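L-asparaginase I (Vibrio cholerae, PDB 2OCD) probably catalyses the hydrolysis of L-asparagine to L-aspartate and ammonium, as a cytoplasmic homotetrameric type I asparaginase. Local coordinates at residues Val27-Ala36 against Phe49-Leu57. Sequence-based numbering, arbitrary orientation.
With ACT (acetate ion), chain F.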
loop_
_atom_site.group_PDB
_atom_site.type_symbol
_atom_site.label_atom_id
_atom_site.label_comp_id
_atom_site.label_asym_id
_atom_site.label_seq_id
_atom_site.Cartn_x
_atom_site.Cartn_y
_atom_site.Cartn_z
ATOM N N VAL B 27 -29.093 21.779 3.326
ATOM C CA VAL B 27 -29.928 21.214 4.346
ATOM C C VAL B 27 -31.436 21.264 3.892
ATOM O O VAL B 27 -31.857 22.171 3.174
ATOM C CB VAL B 27 -29.610 21.940 5.694
ATOM C CG1 VAL B 27 -28.137 21.769 6.054
ATOM C CG2 VAL B 27 -29.889 23.432 5.606
ATOM N N ALA B 28 -32.194 20.238 4.281
ATOM C CA ALA B 28 -33.614 20.050 3.953
ATOM C C ALA B 28 -34.289 19.223 5.057
ATOM O O ALA B 28 -33.847 18.124 5.351
ATOM C CB ALA B 28 -33.778 19.326 2.607
ATOM N N GLY B 29 -35.391 19.725 5.620
ATOM C CA GLY B 29 -35.989 19.137 6.837
ATOM C C GLY B 29 -36.682 17.803 6.577
ATOM O O GLY B 29 -37.529 17.683 5.703
ATOM N N PHE B 30 -36.340 16.813 7.377
ATOM C CA PHE B 30 -36.872 15.445 7.267
ATOM C C PHE B 30 -36.495 14.604 6.025
ATOM O O PHE B 30 -36.992 13.499 5.884
ATOM C CB PHE B 30 -38.389 15.409 7.457
ATOM C CG PHE B 30 -38.950 16.510 8.334
ATOM C CD1 PHE B 30 -40.009 17.297 7.880
ATOM C CD2 PHE B 30 -38.441 16.747 9.604
ATOM C CE1 PHE B 30 -40.540 18.307 8.673
ATOM C CE2 PHE B 30 -38.965 17.759 10.401
ATOM C CZ PHE B 30 -40.016 18.539 9.936
HETATM N N MSE B 31 -35.584 15.066 5.167
HETATM C CA MSE B 31 -35.211 14.236 4.037
HETATM C C MSE B 31 -34.456 12.960 4.433
HETATM O O MSE B 31 -34.749 11.896 3.892
HETATM C CB MSE B 31 -34.455 14.987 2.943
HETATM C CG MSE B 31 -35.026 14.604 1.541
HETATM SE SE MSE B 31 -33.672 14.221 0.196
HETATM C CE MSE B 31 -34.722 13.564 -1.329
ATOM N N GLU B 32 -33.485 13.067 5.342
ATOM C CA GLU B 32 -32.800 11.875 5.859
ATOM C C GLU B 32 -33.822 10.856 6.296
ATOM O O GLU B 32 -33.693 9.671 6.018
ATOM C CB GLU B 32 -31.920 12.165 7.080
ATOM C CG GLU B 32 -30.412 12.147 6.780
ATOM C CD GLU B 32 -29.798 10.800 6.613
ATOM O OE1 GLU B 32 -29.873 9.968 7.490
ATOM O OE2 GLU B 32 -29.183 10.575 5.623
ATOM N N LYS B 33 -34.832 11.317 7.022
ATOM C CA LYS B 33 -35.904 10.439 7.472
ATOM C C LYS B 33 -36.669 9.859 6.259
ATOM O O LYS B 33 -36.819 8.653 6.156
ATOM C CB LYS B 33 -36.810 11.193 8.483
ATOM C CG LYS B 33 -38.031 10.458 9.048
ATOM C CD LYS B 33 -37.688 9.109 9.581
ATOM C CE LYS B 33 -38.683 8.658 10.631
ATOM N NZ LYS B 33 -38.078 7.483 11.339
ATOM N N GLN B 34 -37.109 10.700 5.327
ATOM C CA GLN B 34 -37.763 10.193 4.088
ATOM C C GLN B 34 -36.923 9.111 3.381
ATOM O O GLN B 34 -37.434 8.054 3.014
ATOM C CB GLN B 34 -38.051 11.329 3.093
ATOM C CG GLN B 34 -38.963 10.967 1.830
ATOM C CD GLN B 34 -39.403 12.232 0.980
ATOM O OE1 GLN B 34 -38.910 13.324 1.241
ATOM N NE2 GLN B 34 -40.312 12.076 0.001
ATOM N N LEU B 35 -35.631 9.388 3.215
ATOM C CA LEU B 35 -34.735 8.500 2.472
ATOM C C LEU B 35 -34.647 7.155 3.164
ATOM O O LEU B 35 -34.909 6.125 2.532
ATOM C CB LEU B 35 -33.336 9.097 2.235
ATOM C CG LEU B 35 -33.148 10.010 1.011
ATOM C CD1 LEU B 35 -33.845 11.282 1.313
ATOM C CD2 LEU B 35 -31.682 10.314 0.585
ATOM N N ALA B 36 -34.385 7.114 4.464
ATOM C CA ALA B 36 -34.275 5.809 5.113
ATOM C C ALA B 36 -35.491 4.806 4.927
ATOM O O ALA B 36 -35.525 3.777 5.576
ATOM C CB ALA B 36 -33.717 5.921 6.592
ATOM N N PHE B 49 -34.388 0.588 13.789
ATOM C CA PHE B 49 -33.772 1.870 14.051
ATOM C C PHE B 49 -34.829 2.991 14.120
ATOM O O PHE B 49 -35.800 2.993 13.370
ATOM C CB PHE B 49 -32.708 2.181 12.987
ATOM C CG PHE B 49 -33.266 2.424 11.610
ATOM C CD1 PHE B 49 -33.252 1.421 10.660
ATOM C CD2 PHE B 49 -33.785 3.666 11.261
ATOM C CE1 PHE B 49 -33.769 1.633 9.365
ATOM C CE2 PHE B 49 -34.319 3.914 9.989
ATOM C CZ PHE B 49 -34.321 2.888 9.033
ATOM N N THR B 50 -34.607 3.916 15.049
ATOM C CA THR B 50 -35.317 5.181 15.143
ATOM C C THR B 50 -34.319 6.323 14.900
ATOM O O THR B 50 -33.233 6.377 15.505
ATOM C CB THR B 50 -35.914 5.353 16.552
ATOM O OG1 THR B 50 -36.668 4.184 16.873
ATOM C CG2 THR B 50 -36.805 6.600 16.666
ATOM N N ILE B 51 -34.714 7.237 14.023
ATOM C CA ILE B 51 -33.939 8.399 13.711
ATOM C C ILE B 51 -34.642 9.612 14.296
ATOM O O ILE B 51 -35.858 9.742 14.145
ATOM C CB ILE B 51 -33.764 8.545 12.212
ATOM C CG1 ILE B 51 -32.892 9.743 11.882
ATOM C CG2 ILE B 51 -35.111 8.671 11.488
ATOM C CD1 ILE B 51 -32.393 9.701 10.465
ATOM N N HIS B 52 -33.848 10.462 14.974
ATOM C CA HIS B 52 -34.241 11.782 15.393
ATOM C C HIS B 52 -33.399 12.798 14.654
ATOM O O HIS B 52 -32.199 12.799 14.766
ATOM C CB HIS B 52 -33.970 11.974 16.905
ATOM C CG HIS B 52 -34.144 13.389 17.389
ATOM N ND1 HIS B 52 -35.314 14.099 17.226
ATOM C CD2 HIS B 52 -33.294 14.220 18.039
ATOM C CE1 HIS B 52 -35.178 15.304 17.759
ATOM N NE2 HIS B 52 -33.958 15.407 18.255
ATOM N N GLU B 53 -34.025 13.685 13.907
ATOM C CA GLU B 53 -33.290 14.784 13.284
ATOM C C GLU B 53 -33.246 15.990 14.232
ATOM O O GLU B 53 -34.273 16.396 14.798
ATOM C CB GLU B 53 -33.922 15.181 11.948
ATOM C CG GLU B 53 -33.382 16.482 11.437
ATOM C CD GLU B 53 -33.766 16.780 10.001
ATOM O OE1 GLU B 53 -34.362 15.919 9.310
ATOM O OE2 GLU B 53 -33.437 17.899 9.554
ATOM N N TYR B 54 -32.066 16.572 14.379
ATOM C CA TYR B 54 -31.866 17.645 15.349
ATOM C C TYR B 54 -32.525 18.885 14.777
ATOM O O TYR B 54 -32.607 19.027 13.539
ATOM C CB TYR B 54 -30.369 17.888 15.643
ATOM C CG TYR B 54 -29.779 16.996 16.694
ATOM C CD1 TYR B 54 -30.202 15.703 16.843
ATOM C CD2 TYR B 54 -28.793 17.443 17.518
ATOM C CE1 TYR B 54 -29.673 14.884 17.801
ATOM C CE2 TYR B 54 -28.247 16.642 18.494
ATOM C CZ TYR B 54 -28.685 15.361 18.641
ATOM O OH TYR B 54 -28.164 14.524 19.624
ATOM N N ASP B 55 -33.025 19.739 15.674
ATOM C CA ASP B 55 -33.722 20.959 15.307
ATOM C C ASP B 55 -33.400 22.024 16.376
ATOM O O ASP B 55 -34.090 22.141 17.382
ATOM C CB ASP B 55 -35.243 20.688 15.177
ATOM C CG ASP B 55 -36.029 21.910 14.686
ATOM O OD1 ASP B 55 -35.388 22.889 14.240
ATOM O OD2 ASP B 55 -37.288 21.888 14.744
ATOM N N PRO B 56 -32.400 22.860 16.120
ATOM C CA PRO B 56 -31.875 23.106 14.783
ATOM C C PRO B 56 -30.770 22.111 14.438
ATOM O O PRO B 56 -30.153 21.522 15.317
ATOM C CB PRO B 56 -31.321 24.516 14.890
ATOM C CG PRO B 56 -30.852 24.613 16.389
ATOM C CD PRO B 56 -31.644 23.581 17.163
ATOM N N LEU B 57 -30.571 21.933 13.148
ATOM C CA LEU B 57 -29.497 21.113 12.602
ATOM C C LEU B 57 -28.168 21.797 12.908
ATOM O O LEU B 57 -28.090 23.022 12.981
ATOM C CB LEU B 57 -29.664 21.012 11.090
ATOM C CG LEU B 57 -29.265 19.729 10.388
ATOM C CD1 LEU B 57 -29.956 18.511 10.959
ATOM C CD2 LEU B 57 -29.640 19.902 8.913
HETATM C C ACT F . -32.332 17.277 20.316
HETATM O O ACT F . -32.890 17.916 19.377
HETATM O OXT ACT F . -31.147 17.606 20.542
HETATM C CH3 ACT F . -33.015 16.205 21.131
#
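Phe49 meets Ala36 just past the C-terminal end of helix 31-35: its CZ lies 3.9 Å from Ala36 CB, and Ala36 O sits at the ring edge, near its plane. The same carbonyl oxygen is hydrogen-bonded by His42. Two residues on, Ile51 turns toward the helix. Ile51 CD1 comes within 3.9 Å of Glu32 OE1, while CG2 packs alongside the end of Lys33 in one of its two conformers. Strand 49-54 belongs to an outermost strand, within this chain, of the mixed sheet of the N-terminal domain, bonded through its backbone to strand 5-12; the short helix runs roughly antiparallel to it (160°), the axes 9.0 Å apart at closest. Pointing away from the helix, His52 gives an almost straight hydrogen bond (172°) from NE2 to an acetate, probably picked up from the crystallisation medium. Glu53 then reaches out fully extended, CG anti to the backbone N, and Phe30 N, at the N-cap, donates to Glu53 OE1 at 2.9 Å, a bent bond on the syn side but 31° out of the carboxylate plane. Beyond the corner at Asp55 and cis-Pro56, Leu57 CD2 touches Val27 CG1 at 3.7 Å; the side chain of Thr14, the predicted nucleophile, lies about 8 Å from that of Val27.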